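PDB 5SZR: protein Pcdhgb2 from Mus musculus, which probably mediates calcium-dependent cell adhesion and may help to establish and maintain specific neuronal connections in the brain. Local coordinates for residues 52-57 and 68-73; 102-107 and 193-198; 106-111 and 187-192; 144-149 and 160-165. All blocks are in the same frame, centred on the assembly; numbering follows the deposited sequence.

Interaction 1 (52-57 and 68-73). With CA (calcium ion), chain J; CA (calcium ion), chain K.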
# COMPACT_ATOMS: atom_id res chain seq x y z
N GLU A 52 -47.04 42.12 31.27
CA GLU A 52 -46.40 43.18 32.03
C GLU A 52 -44.91 43.27 31.74
O GLU A 52 -44.30 44.33 31.92
CB GLU A 52 -46.62 42.96 33.53
CG GLU A 52 -48.05 43.14 34.00
CD GLU A 52 -48.41 44.60 34.23
OE1 GLU A 52 -47.67 45.49 33.77
OE2 GLU A 52 -49.45 44.85 34.88
N ARG A 53 -44.30 42.18 31.28
CA ARG A 53 -42.86 42.10 31.07
C ARG A 53 -42.44 42.42 29.63
O ARG A 53 -41.26 42.65 29.38
CB ARG A 53 -42.36 40.71 31.45
CG ARG A 53 -40.96 40.68 32.02
CD ARG A 53 -40.86 39.70 33.18
NE ARG A 53 -42.02 39.75 34.08
CZ ARG A 53 -42.28 40.75 34.92
NH1 ARG A 53 -43.36 40.69 35.70
NH2 ARG A 53 -41.49 41.80 34.99
N ILE A 54 -43.38 42.44 28.70
CA ILE A 54 -43.09 42.65 27.29
C ILE A 54 -43.60 44.00 26.80
O ILE A 54 -42.94 44.66 26.00
CB ILE A 54 -43.68 41.49 26.45
CG1 ILE A 54 -42.94 40.18 26.72
CG2 ILE A 54 -43.66 41.82 24.96
CD1 ILE A 54 -41.50 40.19 26.24
N PHE A 55 -44.78 44.42 27.27
CA PHE A 55 -45.43 45.62 26.77
C PHE A 55 -45.45 46.72 27.82
O PHE A 55 -45.52 46.46 29.03
CB PHE A 55 -46.87 45.32 26.32
CG PHE A 55 -46.96 44.28 25.25
CD1 PHE A 55 -46.82 44.62 23.92
CD2 PHE A 55 -47.21 42.96 25.59
CE1 PHE A 55 -46.90 43.65 22.94
CE2 PHE A 55 -47.30 41.99 24.61
CZ PHE A 55 -47.15 42.34 23.28
N ASN A 56 -45.41 47.96 27.34
CA ASN A 56 -45.52 49.15 28.19
C ASN A 56 -46.76 49.93 27.78
O ASN A 56 -46.93 50.26 26.60
CB ASN A 56 -44.27 50.03 28.07
CG ASN A 56 -44.38 51.31 28.86
OD1 ASN A 56 -44.81 52.34 28.34
ND2 ASN A 56 -44.00 51.25 30.13
N LEU A 57 -47.62 50.22 28.75
CA LEU A 57 -48.85 50.97 28.52
C LEU A 57 -48.72 52.34 29.18
O LEU A 57 -48.59 52.43 30.40
CB LEU A 57 -50.06 50.22 29.07
CG LEU A 57 -51.37 51.00 29.11
CD1 LEU A 57 -51.75 51.49 27.72
CD2 LEU A 57 -52.50 50.16 29.70
N ASP A 68 -39.35 44.91 25.36
CA ASP A 68 -38.37 43.83 25.34
C ASP A 68 -38.48 43.13 23.99
O ASP A 68 -39.33 43.47 23.16
CB ASP A 68 -38.59 42.86 26.50
CG ASP A 68 -37.29 42.26 27.00
OD1 ASP A 68 -37.18 42.02 28.23
OD2 ASP A 68 -36.38 42.03 26.18
N ASN A 69 -37.62 42.16 23.77
CA ASN A 69 -37.62 41.47 22.49
C ASN A 69 -38.70 40.40 22.45
O ASN A 69 -39.08 39.83 23.47
CB ASN A 69 -36.25 40.84 22.21
CG ASN A 69 -35.19 41.87 21.93
OD1 ASN A 69 -34.44 42.26 22.83
ND2 ASN A 69 -35.14 42.34 20.69
N LEU A 70 -39.21 40.15 21.25
CA LEU A 70 -40.19 39.10 21.05
C LEU A 70 -39.49 37.80 20.66
O LEU A 70 -38.28 37.76 20.43
CB LEU A 70 -41.22 39.52 19.99
CG LEU A 70 -41.96 40.84 20.28
CD1 LEU A 70 -43.01 41.15 19.22
CD2 LEU A 70 -42.59 40.80 21.66
N ASP A 71 -40.28 36.72 20.60
CA ASP A 71 -39.78 35.42 20.20
C ASP A 71 -40.95 34.49 19.92
O ASP A 71 -41.61 34.01 20.85
CB ASP A 71 -38.86 34.82 21.28
CG ASP A 71 -38.33 33.44 20.91
OD1 ASP A 71 -38.34 33.09 19.72
OD2 ASP A 71 -37.89 32.72 21.83
N PHE A 72 -41.23 34.24 18.63
CA PHE A 72 -42.35 33.39 18.24
C PHE A 72 -42.22 31.99 18.83
O PHE A 72 -43.23 31.35 19.13
CB PHE A 72 -42.43 33.33 16.72
CG PHE A 72 -43.53 32.43 16.20
CD1 PHE A 72 -44.81 32.93 16.00
CD2 PHE A 72 -43.27 31.11 15.88
CE1 PHE A 72 -45.81 32.11 15.52
CE2 PHE A 72 -44.27 30.29 15.40
CZ PHE A 72 -45.54 30.79 15.21
N GLU A 73 -40.99 31.50 18.99
CA GLU A 73 -40.79 30.16 19.53
C GLU A 73 -41.16 30.08 21.01
O GLU A 73 -41.42 28.98 21.51
CB GLU A 73 -39.34 29.73 19.32
CG GLU A 73 -39.01 29.27 17.89
CD GLU A 73 -39.24 30.34 16.83
OE1 GLU A 73 -38.79 31.49 17.02
OE2 GLU A 73 -39.88 30.04 15.79
CA CA J . -37.37 33.29 17.58
CA CA K . -38.80 31.79 14.48
O HOH W 1 -35.38 31.73 18.65
O HOH W 2 -36.29 35.11 18.53

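Interaction 2 (102-107 and 193-198). With CA (calcium ion), chain K; CA (calcium ion), chain L; CA (calcium ion), chain J; MAN (alpha-D-mannopyranose), chain X.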
# COMPACT_ATOMS: atom_id res chain seq x y z
N ASP A 102 -44.07 34.37 12.70
CA ASP A 102 -42.84 33.59 12.73
C ASP A 102 -41.86 34.10 11.68
O ASP A 102 -42.21 34.23 10.51
CB ASP A 102 -43.15 32.11 12.49
CG ASP A 102 -41.90 31.29 12.21
OD1 ASP A 102 -40.89 31.48 12.92
OD2 ASP A 102 -41.94 30.48 11.27
N GLU A 103 -40.63 34.37 12.12
CA GLU A 103 -39.52 34.68 11.23
C GLU A 103 -38.52 33.53 11.27
O GLU A 103 -38.45 32.76 12.23
CB GLU A 103 -38.83 35.99 11.62
CG GLU A 103 -39.74 37.21 11.65
CD GLU A 103 -40.19 37.64 10.26
OE1 GLU A 103 -41.38 37.99 10.11
OE2 GLU A 103 -39.35 37.61 9.33
N ASN A 104 -37.73 33.44 10.21
CA ASN A 104 -36.70 32.41 10.09
C ASN A 104 -35.47 32.87 10.86
O ASN A 104 -34.56 33.50 10.32
CB ASN A 104 -36.37 32.15 8.62
CG ASN A 104 -35.48 30.95 8.42
OD1 ASN A 104 -35.25 30.17 9.34
ND2 ASN A 104 -34.99 30.78 7.19
N ASP A 105 -35.45 32.56 12.16
CA ASP A 105 -34.32 32.93 13.01
C ASP A 105 -33.73 31.74 13.77
O ASP A 105 -32.92 31.95 14.67
CB ASP A 105 -34.71 34.04 13.99
CG ASP A 105 -35.86 33.65 14.91
OD1 ASP A 105 -36.56 32.66 14.61
OD2 ASP A 105 -36.06 34.34 15.93
N CYS A 106 -34.10 30.51 13.41
CA CYS A 106 -33.56 29.31 14.05
C CYS A 106 -32.86 28.47 12.99
O CYS A 106 -33.48 28.08 11.99
CB CYS A 106 -34.65 28.50 14.74
SG CYS A 106 -35.30 29.27 16.25
N VAL A 107 -31.58 28.19 13.21
CA VAL A 107 -30.76 27.44 12.25
C VAL A 107 -31.17 25.97 12.29
O VAL A 107 -31.54 25.46 13.36
CB VAL A 107 -29.27 27.61 12.58
CG1 VAL A 107 -28.39 26.77 11.67
CG2 VAL A 107 -28.88 29.08 12.49
N PRO A 193 -34.81 34.88 4.41
CA PRO A 193 -33.79 34.11 3.68
C PRO A 193 -33.52 32.75 4.31
O PRO A 193 -33.83 32.57 5.49
CB PRO A 193 -32.56 35.01 3.77
CG PRO A 193 -32.71 35.68 5.09
CD PRO A 193 -34.20 35.92 5.25
N PRO A 194 -32.97 31.81 3.54
CA PRO A 194 -32.71 30.47 4.10
C PRO A 194 -31.51 30.46 5.03
O PRO A 194 -30.56 31.24 4.88
CB PRO A 194 -32.45 29.62 2.85
CG PRO A 194 -31.93 30.58 1.85
CD PRO A 194 -32.67 31.87 2.10
N LEU A 195 -31.56 29.56 6.00
CA LEU A 195 -30.45 29.30 6.91
C LEU A 195 -29.99 27.86 6.74
O LEU A 195 -30.79 26.97 6.43
CB LEU A 195 -30.86 29.55 8.37
CG LEU A 195 -31.28 30.97 8.72
CD1 LEU A 195 -31.82 31.04 10.14
CD2 LEU A 195 -30.11 31.92 8.55
N SER A 196 -28.69 27.63 6.95
CA SER A 196 -28.10 26.31 6.75
C SER A 196 -27.02 26.04 7.79
O SER A 196 -26.38 26.95 8.31
CB SER A 196 -27.49 26.16 5.34
OG SER A 196 -26.83 27.35 4.92
N SER A 197 -26.82 24.75 8.08
CA SER A 197 -25.71 24.27 8.90
C SER A 197 -25.15 23.01 8.26
O SER A 197 -25.72 22.46 7.31
CB SER A 197 -26.13 24.00 10.34
OG SER A 197 -26.89 22.81 10.43
N ASN A 198 -24.02 22.52 8.79
CA ASN A 198 -23.41 21.32 8.25
C ASN A 198 -22.68 20.55 9.34
O ASN A 198 -22.34 21.10 10.40
CB ASN A 198 -22.46 21.65 7.08
CG ASN A 198 -21.29 22.53 7.49
OD1 ASN A 198 -20.57 22.24 8.45
ND2 ASN A 198 -21.08 23.60 6.74
CA CA K . -38.80 31.79 14.48
CA CA L . -35.22 27.84 10.28
CA CA J . -37.37 33.29 17.58
C1 MAN X . -25.42 27.30 5.22
C2 MAN X . -25.35 28.84 5.11
C3 MAN X . -25.62 29.27 3.67
C4 MAN X . -24.71 28.51 2.69
C5 MAN X . -24.92 26.98 2.87
C6 MAN X . -24.02 26.13 1.98
O2 MAN X . -24.04 29.34 5.42
O3 MAN X . -25.49 30.68 3.50
O4 MAN X . -25.01 28.87 1.35
O5 MAN X . -24.64 26.63 4.24
O6 MAN X . -24.65 25.98 0.71
O HOH W 1 -35.38 31.73 18.65
O HOH W 2 -36.29 35.11 18.53

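Interaction 3 (106-111 and 187-192). With CA (calcium ion), chain L.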
# COMPACT_ATOMS: atom_id res chain seq x y z
N CYS A 106 -34.10 30.51 13.41
CA CYS A 106 -33.56 29.31 14.05
C CYS A 106 -32.86 28.47 12.99
O CYS A 106 -33.48 28.08 11.99
CB CYS A 106 -34.65 28.50 14.74
SG CYS A 106 -35.30 29.27 16.25
N VAL A 107 -31.58 28.19 13.21
CA VAL A 107 -30.76 27.44 12.25
C VAL A 107 -31.17 25.97 12.29
O VAL A 107 -31.54 25.46 13.36
CB VAL A 107 -29.27 27.61 12.58
CG1 VAL A 107 -28.39 26.77 11.67
CG2 VAL A 107 -28.88 29.08 12.49
N PRO A 108 -31.16 25.26 11.16
CA PRO A 108 -31.34 23.80 11.21
C PRO A 108 -30.14 23.14 11.88
O PRO A 108 -29.00 23.58 11.73
CB PRO A 108 -31.44 23.39 9.73
CG PRO A 108 -31.70 24.66 8.98
CD PRO A 108 -31.09 25.76 9.78
N GLU A 109 -30.41 22.07 12.62
CA GLU A 109 -29.34 21.27 13.21
C GLU A 109 -29.41 19.84 12.70
O GLU A 109 -30.49 19.32 12.40
CB GLU A 109 -29.38 21.30 14.75
CG GLU A 109 -30.63 20.71 15.38
CD GLU A 109 -30.49 20.58 16.89
OE1 GLU A 109 -29.42 20.11 17.35
OE2 GLU A 109 -31.43 20.97 17.63
N VAL A 110 -28.24 19.22 12.59
CA VAL A 110 -28.10 17.86 12.06
C VAL A 110 -27.63 16.95 13.19
O VAL A 110 -26.64 17.25 13.87
CB VAL A 110 -27.11 17.82 10.88
CG1 VAL A 110 -27.21 16.50 10.14
CG2 VAL A 110 -27.35 18.99 9.94
N ILE A 111 -28.34 15.84 13.38
CA ILE A 111 -28.05 14.90 14.46
C ILE A 111 -27.62 13.59 13.81
O ILE A 111 -28.43 12.92 13.15
CB ILE A 111 -29.26 14.69 15.38
CG1 ILE A 111 -29.85 16.04 15.80
CG2 ILE A 111 -28.86 13.87 16.60
CD1 ILE A 111 -28.88 16.93 16.54
N ALA A 187 -27.47 20.84 5.70
CA ALA A 187 -28.91 20.93 5.89
C ALA A 187 -29.33 22.39 5.84
O ALA A 187 -28.70 23.24 6.48
CB ALA A 187 -29.33 20.30 7.22
N ALA A 188 -30.39 22.68 5.08
CA ALA A 188 -30.84 24.05 4.89
C ALA A 188 -32.36 24.12 4.97
O ALA A 188 -33.06 23.19 4.55
CB ALA A 188 -30.36 24.62 3.55
N ASP A 189 -32.87 25.22 5.52
CA ASP A 189 -34.31 25.41 5.59
C ASP A 189 -34.81 26.15 4.36
O ASP A 189 -34.04 26.74 3.59
CB ASP A 189 -34.70 26.17 6.87
CG ASP A 189 -34.07 27.55 6.98
OD1 ASP A 189 -33.93 28.26 5.97
OD2 ASP A 189 -33.72 27.94 8.11
N ARG A 190 -36.13 26.12 4.17
CA ARG A 190 -36.74 26.75 3.01
C ARG A 190 -37.49 28.01 3.40
O ARG A 190 -38.64 28.23 2.99
CB ARG A 190 -37.66 25.75 2.30
CG ARG A 190 -36.92 24.55 1.73
CD ARG A 190 -37.86 23.55 1.08
NE ARG A 190 -37.13 22.46 0.44
CZ ARG A 190 -37.04 22.28 -0.87
NH1 ARG A 190 -37.65 23.11 -1.70
NH2 ARG A 190 -36.35 21.25 -1.35
N GLY A 191 -36.84 28.86 4.20
CA GLY A 191 -37.37 30.16 4.54
C GLY A 191 -36.72 31.26 3.71
O GLY A 191 -35.89 31.03 2.84
N LYS A 192 -37.14 32.49 3.99
CA LYS A 192 -36.61 33.66 3.29
C LYS A 192 -36.13 34.71 4.29
O LYS A 192 -36.95 35.35 4.95
CB LYS A 192 -37.66 34.25 2.36
CG LYS A 192 -38.15 33.30 1.28
CD LYS A 192 -39.64 33.02 1.44
CE LYS A 192 -40.16 32.16 0.30
NZ LYS A 192 -41.64 31.97 0.39
CA CA L . -35.22 27.84 10.28

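Interaction 4 (144-149 and 160-165)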
# COMPACT_ATOMS: atom_id res chain seq x y z
N ASP A 144 -38.84 23.77 7.54
CA ASP A 144 -38.76 22.66 6.60
C ASP A 144 -37.31 22.52 6.13
O ASP A 144 -36.81 23.38 5.40
CB ASP A 144 -39.71 22.88 5.43
CG ASP A 144 -40.21 21.58 4.82
OD1 ASP A 144 -40.57 20.67 5.60
OD2 ASP A 144 -40.24 21.48 3.58
N VAL A 145 -36.65 21.44 6.55
CA VAL A 145 -35.23 21.24 6.29
C VAL A 145 -35.05 20.08 5.32
O VAL A 145 -35.81 19.10 5.34
CB VAL A 145 -34.46 20.97 7.60
CG1 VAL A 145 -32.95 20.87 7.34
CG2 VAL A 145 -34.76 22.04 8.62
N TYR A 146 -34.04 20.19 4.47
CA TYR A 146 -33.64 19.11 3.57
C TYR A 146 -32.12 19.02 3.52
O TYR A 146 -31.42 20.04 3.62
CB TYR A 146 -34.21 19.30 2.17
CG TYR A 146 -35.71 19.11 2.11
CD1 TYR A 146 -36.26 17.87 1.81
CD2 TYR A 146 -36.57 20.16 2.38
CE1 TYR A 146 -37.63 17.69 1.76
CE2 TYR A 146 -37.94 19.99 2.33
CZ TYR A 146 -38.47 18.76 2.02
OH TYR A 146 -39.83 18.58 1.98
N CYS A 147 -31.63 17.80 3.38
CA CYS A 147 -30.20 17.52 3.44
C CYS A 147 -29.69 17.02 2.09
O CYS A 147 -30.43 16.49 1.26
CB CYS A 147 -29.89 16.46 4.50
SG CYS A 147 -30.24 16.97 6.17
N HIS A 148 -28.38 17.20 1.90
CA HIS A 148 -27.67 16.62 0.78
C HIS A 148 -26.20 16.50 1.17
O HIS A 148 -25.75 17.15 2.12
CB HIS A 148 -27.83 17.44 -0.51
CG HIS A 148 -27.17 18.78 -0.46
ND1 HIS A 148 -27.14 19.56 0.67
CD2 HIS A 148 -26.49 19.47 -1.41
CE1 HIS A 148 -26.49 20.68 0.42
NE2 HIS A 148 -26.09 20.65 -0.84
N VAL A 149 -25.48 15.66 0.44
CA VAL A 149 -24.07 15.40 0.69
C VAL A 149 -23.24 16.19 -0.31
O VAL A 149 -23.59 16.27 -1.49
CB VAL A 149 -23.77 13.89 0.60
CG1 VAL A 149 -22.27 13.62 0.70
CG2 VAL A 149 -24.52 13.14 1.67
N SER A 160 -35.75 7.86 4.48
CA SER A 160 -36.71 6.84 4.89
C SER A 160 -38.06 7.46 5.24
O SER A 160 -39.10 7.01 4.75
CB SER A 160 -36.14 6.04 6.07
OG SER A 160 -35.40 6.86 6.96
N SER A 161 -38.06 8.49 6.09
CA SER A 161 -39.25 9.27 6.37
C SER A 161 -38.82 10.72 6.56
O SER A 161 -37.63 11.05 6.53
CB SER A 161 -40.00 8.73 7.60
OG SER A 161 -39.18 8.75 8.75
N LYS A 162 -39.81 11.60 6.75
CA LYS A 162 -39.52 13.03 6.80
C LYS A 162 -38.62 13.36 7.98
O LYS A 162 -38.91 12.99 9.12
CB LYS A 162 -40.83 13.83 6.89
CG LYS A 162 -40.66 15.32 6.57
CD LYS A 162 -42.00 16.02 6.45
CE LYS A 162 -41.89 17.31 5.64
NZ LYS A 162 -40.89 18.26 6.20
N ASN A 163 -37.52 14.06 7.69
CA ASN A 163 -36.47 14.48 8.63
C ASN A 163 -35.55 13.34 9.04
O ASN A 163 -34.72 13.53 9.95
CB ASN A 163 -37.05 15.14 9.89
CG ASN A 163 -38.06 16.21 9.57
OD1 ASN A 163 -37.93 16.93 8.57
ND2 ASN A 163 -39.09 16.33 10.41
N TYR A 164 -35.65 12.17 8.42
CA TYR A 164 -34.79 11.03 8.74
C TYR A 164 -34.09 10.54 7.48
O TYR A 164 -34.73 10.30 6.46
CB TYR A 164 -35.60 9.90 9.38
CG TYR A 164 -36.08 10.22 10.77
CD1 TYR A 164 -35.30 9.91 11.89
CD2 TYR A 164 -37.30 10.85 10.98
CE1 TYR A 164 -35.74 10.20 13.17
CE2 TYR A 164 -37.74 11.15 12.25
CZ TYR A 164 -36.96 10.82 13.34
OH TYR A 164 -37.40 11.12 14.61
N TYR A 165 -32.77 10.40 7.57
CA TYR A 165 -31.96 9.96 6.44
C TYR A 165 -31.04 8.83 6.86
O TYR A 165 -30.65 8.71 8.02
CB TYR A 165 -31.11 11.11 5.87
CG TYR A 165 -31.89 12.28 5.32
CD1 TYR A 165 -32.23 12.36 3.98
CD2 TYR A 165 -32.27 13.33 6.15
CE1 TYR A 165 -32.93 13.43 3.47
CE2 TYR A 165 -32.98 14.41 5.65
CZ TYR A 165 -33.30 14.46 4.32
OH TYR A 165 -34.01 15.54 3.82
O HOH W 3 -38.08 19.90 8.52

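Interaction 1 (52-57 and 68-73)
Ile54, the last residue of the short helix 49-54, and Asp68, in the loop that follows strand 63-66, bring their CA atoms to 5.2 Å of each other, after which the two backbones part. Ile54 supplies most of the side-chain contact through two branches. Its CG2, anti to the backbone N, meets CD2 of Leu70 at 3.6 Å, the two side chains running obliquely to one another; the same methyl also rests over one face of the Phe55 ring, toward its rim. The other branch ends in Ile54 CD1, which lies 3.7 Å from Asn69 O and 4.0 Å from Asp68 CB. The Asp68 carboxylate turns back on its own chain: Asn69 N donates to the anti lone pair of Asp68 OD2 at 2.7 Å (149° at the hydrogen). Beyond Leu70 the loop becomes the DXE calcium-binding motif of the cadherin domain, Asp71-Phe72-Glu73. Here Asp71 makes an Asx turn, Glu73 N reaching OD1 of Asp71 at 3.2 Å from well above the carboxylate plane (68° out of it), while that OD1 also binds the calcium ion of chain J. Glu73 OE1 bridges two metals, at 2.4 Å from the chain J calcium and 2.6 Å from the chain K calcium, and Glu73 OE2 gives the second of these a bidentate grip. Glu16 and Asp105 also coordinate both ions.

Interaction 2 (102-107 and 193-198)
Pro193, which follows a cis peptide bond, offers its carbonyl to Asn104: Asn104 ND2 reaches Pro193 O at 2.7 Å, but the angle of 124° at the hydrogen makes the bond weak. The opposite end of that amide, Asn104 OD1, binds the calcium ion of chain L at 2.5 Å. The Asn104 chi1 of -171° sets CG anti to the backbone N; from there OD1 serves the metal and ND2 the loop. Pro194 adds little, and the main packing falls to Leu195, whose side chain slides past that of Asn104 in the opposite direction. Its CD1 lies 3.6 Å from Asn104 OD1 and 3.9 Å from Cys106 O, two oxygens that ligate the same calcium, and approaches Val107 CG2 at 4.2 Å. An alanine in place of Leu195 would probably open a gap beside these two ligand oxygens and leave Val107 CG2 without this apolar neighbour. Ser196 turns its CB away from 102-107 and carries an alpha-mannose, with OG joined to the sugar C1 at 1.4 Å; its backbone O remains near Val107 CG1. Ser197 sets CB against the same Val107 CG1 at 3.8 Å, while its OG hydrogen-bonds to Pro108 O. On the other segment, Asp102 OD1, Glu103 O and Asp105 OD1 bind the chain K calcium, and Asp105 OD2 takes the chain J ion. This sequence matches the cadherin linker motif DXNDN except for Cys106 at its last position, and it spreads its ligands over the three calcium ions of an interdomain junction.

Interaction 3 (106-111 and 187-192)
Asp189 and Pro108 meet with their side chains at about a right angle, where 106-110 and 187-189 run roughly antiparallel (153° between their end-to-end directions). Starting at its base, Asp189 CB lies 4.0 Å from Pro108 CG, the ring carbon that also comes to 3.7 Å from Asp189 N. The chi1 of 60° places CG between the backbone N and the carbonyl carbon. At the tip the two oxygens have different tasks. Asp189 OD2 binds the calcium ion of chain L at 2.6 Å and has Pro108 CD 3.8 Å away; Cys106 O binds the same ion at 2.5 Å, so the metal ties the two segments together. Asp189 OD1 accepts from Leu195 N and, weakly, from Gly191 N at 3.5 Å, which would hold the carboxylate's rotation. Farther from the metal the contact becomes apolar: Val110 CG2 packs on Ala187 CB at 3.6 Å, between strands 109-113 and 180-189 of the two facing sheets. Asn104, Asp136, Asp138 and Asn142 complete the metal shell. It is the third calcium site of a cadherin junction, seated at the end of the domain's beta sandwich.

Interaction 4 (144-149 and 160-165)
Asp144 and Lys162 form the charged part: a salt bridge joins Lys162 NZ to Asp144 OD1 at 2.5 Å, nearly in line with the C-O bond, the two side chains crossing at about a right angle; the lysine is extended until a bend at chi4 brings NZ round. Asp144 OD2 takes a weak bond from Tyr146 OH at 3.3 Å, so each carboxylate oxygen has a partner. Among the uncharged polar links, a water accepts from Val145 N at 2.9 Å and donates to Asn163 OD1 at 3.0 Å, joining the strand to the type II turn Ser161-Tyr164. Cys147 N donates weakly to Tyr165 OH (3.3 Å, 155° at the hydrogen). The aromatic contacts belong to the same tyrosine: Cys147 CB sits over one face of the Tyr165 ring, 4.1 Å from its centroid and 21° off the normal, in a CH-pi contact, whereas Cys147 SG stands obliquely, nearest to Tyr165 CE2 at 3.8 Å. An alanine in place of Tyr165 would probably leave Cys147 N without this acceptor and open a gap against the cysteine side chain. Within the sandwich, strand 145-149 is an edge strand paired to 180-189, with a backbone hydrogen bond between Tyr146 and Ala188, while 164-169 lies between 128-135 and 155-159 in the facing sheet; Leu157 touches both Cys147 and Tyr165.

Overall arrangement
Interactions 1 and 2 are surface contacts, whereas interactions 3 and 4 are partly buried. Interactions 1 and 2 share two calcium ions, 2 and 3 share the third, and 2 to 4 reach the same sheet. Only in interaction 3 does a calcium take ligands from both segments; in interactions 1 and 2 one segment holds the ligands and the other packs beside them, with one weak amide bond in interaction 2. Interaction 4, without a metal, relies on a salt bridge, water and an aromatic ring between sheets. Interaction 1 lies in extracellular cadherin domain 3, first of the fragment's four, which the calcium site joins to domain 4, holding interaction 4 about 34 Å away between centres.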